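PDB 1WLU: phenylacetic acid degradation protein PaaI from Thermus thermophilus HB8, which probably hydrolyses acyl-CoA thioesters in phenylacetic acid degradation, as a hot dog fold thioesterase of four subunits. Local coordinates for residues A8-K12 against F42-L46; A47-F51 against F110-V114. All coordinates share one frame; numbering follows the deposited sequence.

Interaction 1 (A8-K12 against F42-L46)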
loop_
_atom_site.group_PDB
_atom_site.type_symbol
_atom_site.label_atom_id
_atom_site.label_comp_id
_atom_site.label_asym_id
_atom_site.label_seq_id
_atom_site.Cartn_x
_atom_site.Cartn_y
_atom_site.Cartn_z
ATOM N N ALA A 8 -21.075 -5.835 -16.426
ATOM C CA ALA A 8 -20.952 -4.650 -17.271
ATOM C C ALA A 8 -19.574 -4.552 -17.922
ATOM O O ALA A 8 -19.445 -4.044 -19.038
ATOM C CB ALA A 8 -21.236 -3.395 -16.455
ATOM N N LEU A 9 -18.548 -5.038 -17.226
ATOM C CA LEU A 9 -17.182 -5.004 -17.742
ATOM C C LEU A 9 -16.851 -6.204 -18.626
ATOM O O LEU A 9 -15.762 -6.275 -19.197
ATOM C CB LEU A 9 -16.182 -4.937 -16.585
ATOM C CG LEU A 9 -16.199 -3.668 -15.733
ATOM C CD1 LEU A 9 -15.169 -3.787 -14.618
ATOM C CD2 LEU A 9 -15.902 -2.460 -16.607
ATOM N N GLY A 10 -17.788 -7.145 -18.725
ATOM C CA GLY A 10 -17.582 -8.329 -19.544
ATOM C C GLY A 10 -16.661 -9.364 -18.924
ATOM O O GLY A 10 -16.064 -10.176 -19.630
ATOM N N LEU A 11 -16.554 -9.347 -17.602
ATOM C CA LEU A 11 -15.680 -10.283 -16.906
ATOM C C LEU A 11 -16.324 -11.651 -16.719
ATOM O O LEU A 11 -17.549 -11.772 -16.629
ATOM C CB LEU A 11 -15.281 -9.708 -15.545
ATOM C CG LEU A 11 -14.703 -8.289 -15.574
ATOM C CD1 LEU A 11 -14.236 -7.909 -14.173
ATOM C CD2 LEU A 11 -13.545 -8.214 -16.561
ATOM N N LYS A 12 -15.484 -12.679 -16.669
ATOM C CA LYS A 12 -15.947 -14.048 -16.486
ATOM C C LYS A 12 -15.068 -14.742 -15.457
ATOM O O LYS A 12 -13.914 -14.365 -15.260
ATOM C CB LYS A 12 -15.886 -14.810 -17.810
ATOM C CG LYS A 12 -16.756 -14.203 -18.901
ATOM C CD LYS A 12 -16.645 -14.980 -20.198
ATOM C CE LYS A 12 -17.494 -14.343 -21.288
ATOM N NZ LYS A 12 -17.421 -15.103 -22.565
ATOM N N PHE A 42 -9.875 -0.297 -14.703
ATOM C CA PHE A 42 -10.363 -1.533 -15.299
ATOM C C PHE A 42 -9.512 -2.690 -14.791
ATOM O O PHE A 42 -10.039 -3.729 -14.392
ATOM C CB PHE A 42 -10.286 -1.481 -16.826
ATOM C CG PHE A 42 -10.621 -2.790 -17.481
ATOM C CD1 PHE A 42 -11.935 -3.242 -17.529
ATOM C CD2 PHE A 42 -9.613 -3.601 -17.992
ATOM C CE1 PHE A 42 -12.241 -4.490 -18.073
ATOM C CE2 PHE A 42 -9.909 -4.850 -18.538
ATOM C CZ PHE A 42 -11.226 -5.294 -18.576
ATOM N N LEU A 43 -8.194 -2.512 -14.808
ATOM C CA LEU A 43 -7.295 -3.557 -14.337
ATOM C C LEU A 43 -7.521 -3.804 -12.850
ATOM O O LEU A 43 -7.507 -4.947 -12.393
ATOM C CB LEU A 43 -5.839 -3.171 -14.607
ATOM C CG LEU A 43 -5.495 -3.023 -16.095
ATOM C CD1 LEU A 43 -4.039 -2.618 -16.239
ATOM C CD2 LEU A 43 -5.764 -4.334 -16.829
ATOM N N TYR A 44 -7.740 -2.736 -12.092
ATOM C CA TYR A 44 -7.996 -2.889 -10.668
ATOM C C TYR A 44 -9.322 -3.615 -10.453
ATOM O O TYR A 44 -9.412 -4.511 -9.616
ATOM C CB TYR A 44 -8.025 -1.528 -9.969
ATOM C CG TYR A 44 -8.303 -1.612 -8.480
ATOM C CD1 TYR A 44 -9.608 -1.726 -7.995
ATOM C CD2 TYR A 44 -7.258 -1.591 -7.560
ATOM C CE1 TYR A 44 -9.863 -1.814 -6.627
ATOM C CE2 TYR A 44 -7.499 -1.680 -6.195
ATOM C CZ TYR A 44 -8.799 -1.788 -5.734
ATOM O OH TYR A 44 -9.029 -1.860 -4.377
ATOM N N ALA A 45 -10.351 -3.238 -11.210
ATOM C CA ALA A 45 -11.655 -3.879 -11.072
ATOM C C ALA A 45 -11.533 -5.382 -11.306
ATOM O O ALA A 45 -12.173 -6.182 -10.622
ATOM C CB ALA A 45 -12.646 -3.273 -12.057
ATOM N N LEU A 46 -10.710 -5.757 -12.277
ATOM C CA LEU A 46 -10.486 -7.162 -12.592
ATOM C C LEU A 46 -9.862 -7.870 -11.390
ATOM O O LEU A 46 -10.350 -8.908 -10.945
ATOM C CB LEU A 46 -9.559 -7.282 -13.803
ATOM C CG LEU A 46 -9.189 -8.695 -14.250
ATOM C CD1 LEU A 46 -10.405 -9.369 -14.875
ATOM C CD2 LEU A 46 -8.054 -8.626 -15.257
#

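Interaction 2 (A47-F51 against F110-V114)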
loop_
_atom_site.group_PDB
_atom_site.type_symbol
_atom_site.label_atom_id
_atom_site.label_comp_id
_atom_site.label_asym_id
_atom_site.label_seq_id
_atom_site.Cartn_x
_atom_site.Cartn_y
_atom_site.Cartn_z
ATOM N N ALA A 47 -8.783 -7.300 -10.862
ATOM C CA ALA A 47 -8.102 -7.893 -9.716
ATOM C C ALA A 47 -9.004 -7.917 -8.491
ATOM O O ALA A 47 -9.067 -8.918 -7.775
ATOM C CB ALA A 47 -6.827 -7.115 -9.412
ATOM N N ASP A 48 -9.703 -6.812 -8.255
ATOM C CA ASP A 48 -10.598 -6.696 -7.114
ATOM C C ASP A 48 -11.715 -7.731 -7.172
ATOM O O ASP A 48 -12.152 -8.238 -6.139
ATOM C CB ASP A 48 -11.202 -5.292 -7.067
ATOM C CG ASP A 48 -12.015 -5.057 -5.820
ATOM O OD1 ASP A 48 -11.424 -5.069 -4.722
ATOM O OD2 ASP A 48 -13.242 -4.867 -5.931
ATOM N N SER A 49 -12.180 -8.038 -8.379
ATOM C CA SER A 49 -13.244 -9.025 -8.539
ATOM C C SER A 49 -12.757 -10.419 -8.141
ATOM O O SER A 49 -13.479 -11.162 -7.476
ATOM C CB SER A 49 -13.757 -9.024 -9.981
ATOM O OG SER A 49 -14.383 -7.789 -10.291
ATOM N N ALA A 50 -11.539 -10.774 -8.544
ATOM C CA ALA A 50 -10.980 -12.076 -8.186
ATOM C C ALA A 50 -10.763 -12.112 -6.670
ATOM O O ALA A 50 -11.011 -13.124 -6.017
ATOM C CB ALA A 50 -9.663 -12.297 -8.917
ATOM N N PHE A 51 -10.298 -10.988 -6.129
ATOM C CA PHE A 51 -10.053 -10.801 -4.699
ATOM C C PHE A 51 -11.360 -10.995 -3.922
ATOM O O PHE A 51 -11.401 -11.704 -2.913
ATOM C CB PHE A 51 -9.492 -9.380 -4.516
ATOM C CG PHE A 51 -9.480 -8.870 -3.099
ATOM C CD1 PHE A 51 -8.717 -9.488 -2.115
ATOM C CD2 PHE A 51 -10.159 -7.699 -2.781
ATOM C CE1 PHE A 51 -8.621 -8.937 -0.840
ATOM C CE2 PHE A 51 -10.070 -7.141 -1.507
ATOM C CZ PHE A 51 -9.297 -7.762 -0.539
ATOM N N PHE A 110 -1.624 -7.172 -7.276
ATOM C CA PHE A 110 -2.605 -6.630 -6.345
ATOM C C PHE A 110 -2.456 -7.363 -5.015
ATOM O O PHE A 110 -2.301 -8.581 -4.979
ATOM C CB PHE A 110 -4.002 -6.824 -6.966
ATOM C CG PHE A 110 -5.161 -6.494 -6.058
ATOM C CD1 PHE A 110 -5.480 -7.315 -4.978
ATOM C CD2 PHE A 110 -5.996 -5.417 -6.348
ATOM C CE1 PHE A 110 -6.620 -7.072 -4.208
ATOM C CE2 PHE A 110 -7.136 -5.168 -5.584
ATOM C CZ PHE A 110 -7.447 -5.999 -4.515
ATOM N N THR A 111 -2.467 -6.604 -3.927
ATOM C CA THR A 111 -2.350 -7.164 -2.587
ATOM C C THR A 111 -3.502 -6.559 -1.795
ATOM O O THR A 111 -3.609 -5.340 -1.698
ATOM C CB THR A 111 -1.013 -6.759 -1.932
ATOM O OG1 THR A 111 0.067 -7.041 -2.832
ATOM C CG2 THR A 111 -0.799 -7.536 -0.638
ATOM N N GLY A 112 -4.368 -7.393 -1.232
ATOM C CA GLY A 112 -5.494 -6.847 -0.497
ATOM C C GLY A 112 -5.871 -7.577 0.772
ATOM O O GLY A 112 -5.678 -8.787 0.888
ATOM N N THR A 113 -6.407 -6.826 1.727
ATOM C CA THR A 113 -6.835 -7.385 2.998
ATOM C C THR A 113 -8.302 -7.066 3.220
ATOM O O THR A 113 -8.749 -5.944 2.974
ATOM C CB THR A 113 -6.005 -6.809 4.155
ATOM O OG1 THR A 113 -4.655 -7.268 4.030
ATOM C CG2 THR A 113 -6.568 -7.253 5.502
ATOM N N VAL A 114 -9.050 -8.067 3.672
ATOM C CA VAL A 114 -10.472 -7.903 3.939
ATOM C C VAL A 114 -10.767 -8.020 5.421
ATOM O O VAL A 114 -9.957 -8.530 6.202
ATOM C CB VAL A 114 -11.342 -8.994 3.252
ATOM C CG1 VAL A 114 -11.248 -8.885 1.751
ATOM C CG2 VAL A 114 -10.912 -10.380 3.728
#

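Interaction 1 (A8-K12 against F42-L46)
Leu9 and Leu11 reach from the turn at 8-12 toward the side of helix 40-56, where they meet Phe42, Ala45 and Leu46 in a contact made almost wholly by apolar side chains. No hydrogen bond joins the two segments. From CB of Leu9, which points at the helix, the chain runs to CG, set beside the backbone N (chi1 -66°), and from there the two methyls reach Ala45 and Phe42. Leu9 CD1 ends 3.6 Å from Ala45 CB, while Leu9 CD2 slides past the ring of Phe42, 4.1 Å from Phe42 CD1. The carbonyl O of Leu9 lies at the edge of the same ring, near its plane, 4.1 Å from Phe42 CE1. Leu11 makes the rest of the contact: its CD2 sits 3.7 Å from Leu46 CD1 and also approaches Phe42 CE1 at 4.2 Å. Between the two leucines Gly10, with positive phi (76°), is the residue of the Schellman motif that follows helix 4-8, and the chain turns there so that both neighbours face the same helix. Phe42 stacks on His31 and Leu46 packs on Val80 and Ala82 of strand 79-89, while Phe5 of the second subunit packs on Leu9 and Phe42. The turn thus joins helix 4-8 to strand 12-17 alongside helix 40-56, with Val23 of strand 20-26 touching both Leu11 and Leu46.

Interaction 2 (A47-F51 against F110-V114)
The rings of Phe51 and Phe110 meet obliquely, with centroids 5.1 Å apart and planes at 56°. One face of the Phe51 ring receives CE1 of Phe110, which stands over the rim of the ring, 3.6 Å from Phe51 CG; at the edge, in the ring plane, lies the backbone carbonyl carbon of Thr113. The Phe110 ring has the backbone carbonyl carbon of Ala47 over one face, and the methyl of Ala47 presses on it as well, with Ala47 CB 3.6 Å from Phe110 CD2. Phe51 extends from the helix with CG anti to the backbone N (chi1 166°), which carries its far end to the strand backbone. There Phe51 CE1 lies 3.4 Å from Gly112 O, and Phe51 CZ comes within 3.2 Å of Val114 CG1, a tight apolar contact. At Gly112 the ring reaches the main chain directly, because no side chain stands between them. Phe110, Gly112 and Val114 alternate with Thr111 and Thr113, whose side chains point away from the helix.

This is the central packing of the hot dog fold, in which an antiparallel sheet wraps around one long helix. Segments 47-51 and 110-114 run at 42° to each other, with their axes 9.4 Å apart at closest approach. Val98 of neighbouring strand 93-102 touches both Ala47 and Phe110, while on strand 61-70 Ala63, a residue that binds CoA in another structure of this protein, touches Phe51. Asp48 sets OD1 4.1 Å from Phe110 CZ, its carboxylate lying obliquely to the ring, while OD2 is hydrogen-bonded to a glycerol probably taken up from the crystallisation liquor, and His39 of the second subunit packs against the same side chain.

How the interactions relate
Both contacts are buried and use helix 40-56: interaction 1 takes its earlier turns and interaction 2 the turns that follow, their centres about 13 Å apart. They differ in what they bring to the helix. Interaction 1 supplies an irregular turn with leucines, whereas interaction 2 supplies a regular strand of the sheet and is dominated by two aromatic rings; both rest on packing alone. The two are directly joined, since Tyr44 CE2 lies 3.6 Å from Phe110 CE2 and Leu11 CD1 packs against Ser49 OG. Each also touches the second subunit: Leu9 and Phe42 meet Phe5 of that subunit, Tyr44 OH is hydrogen-bonded to Tyr70 OH of that subunit, and Asp48 and Ser49 meet His39 of that subunit.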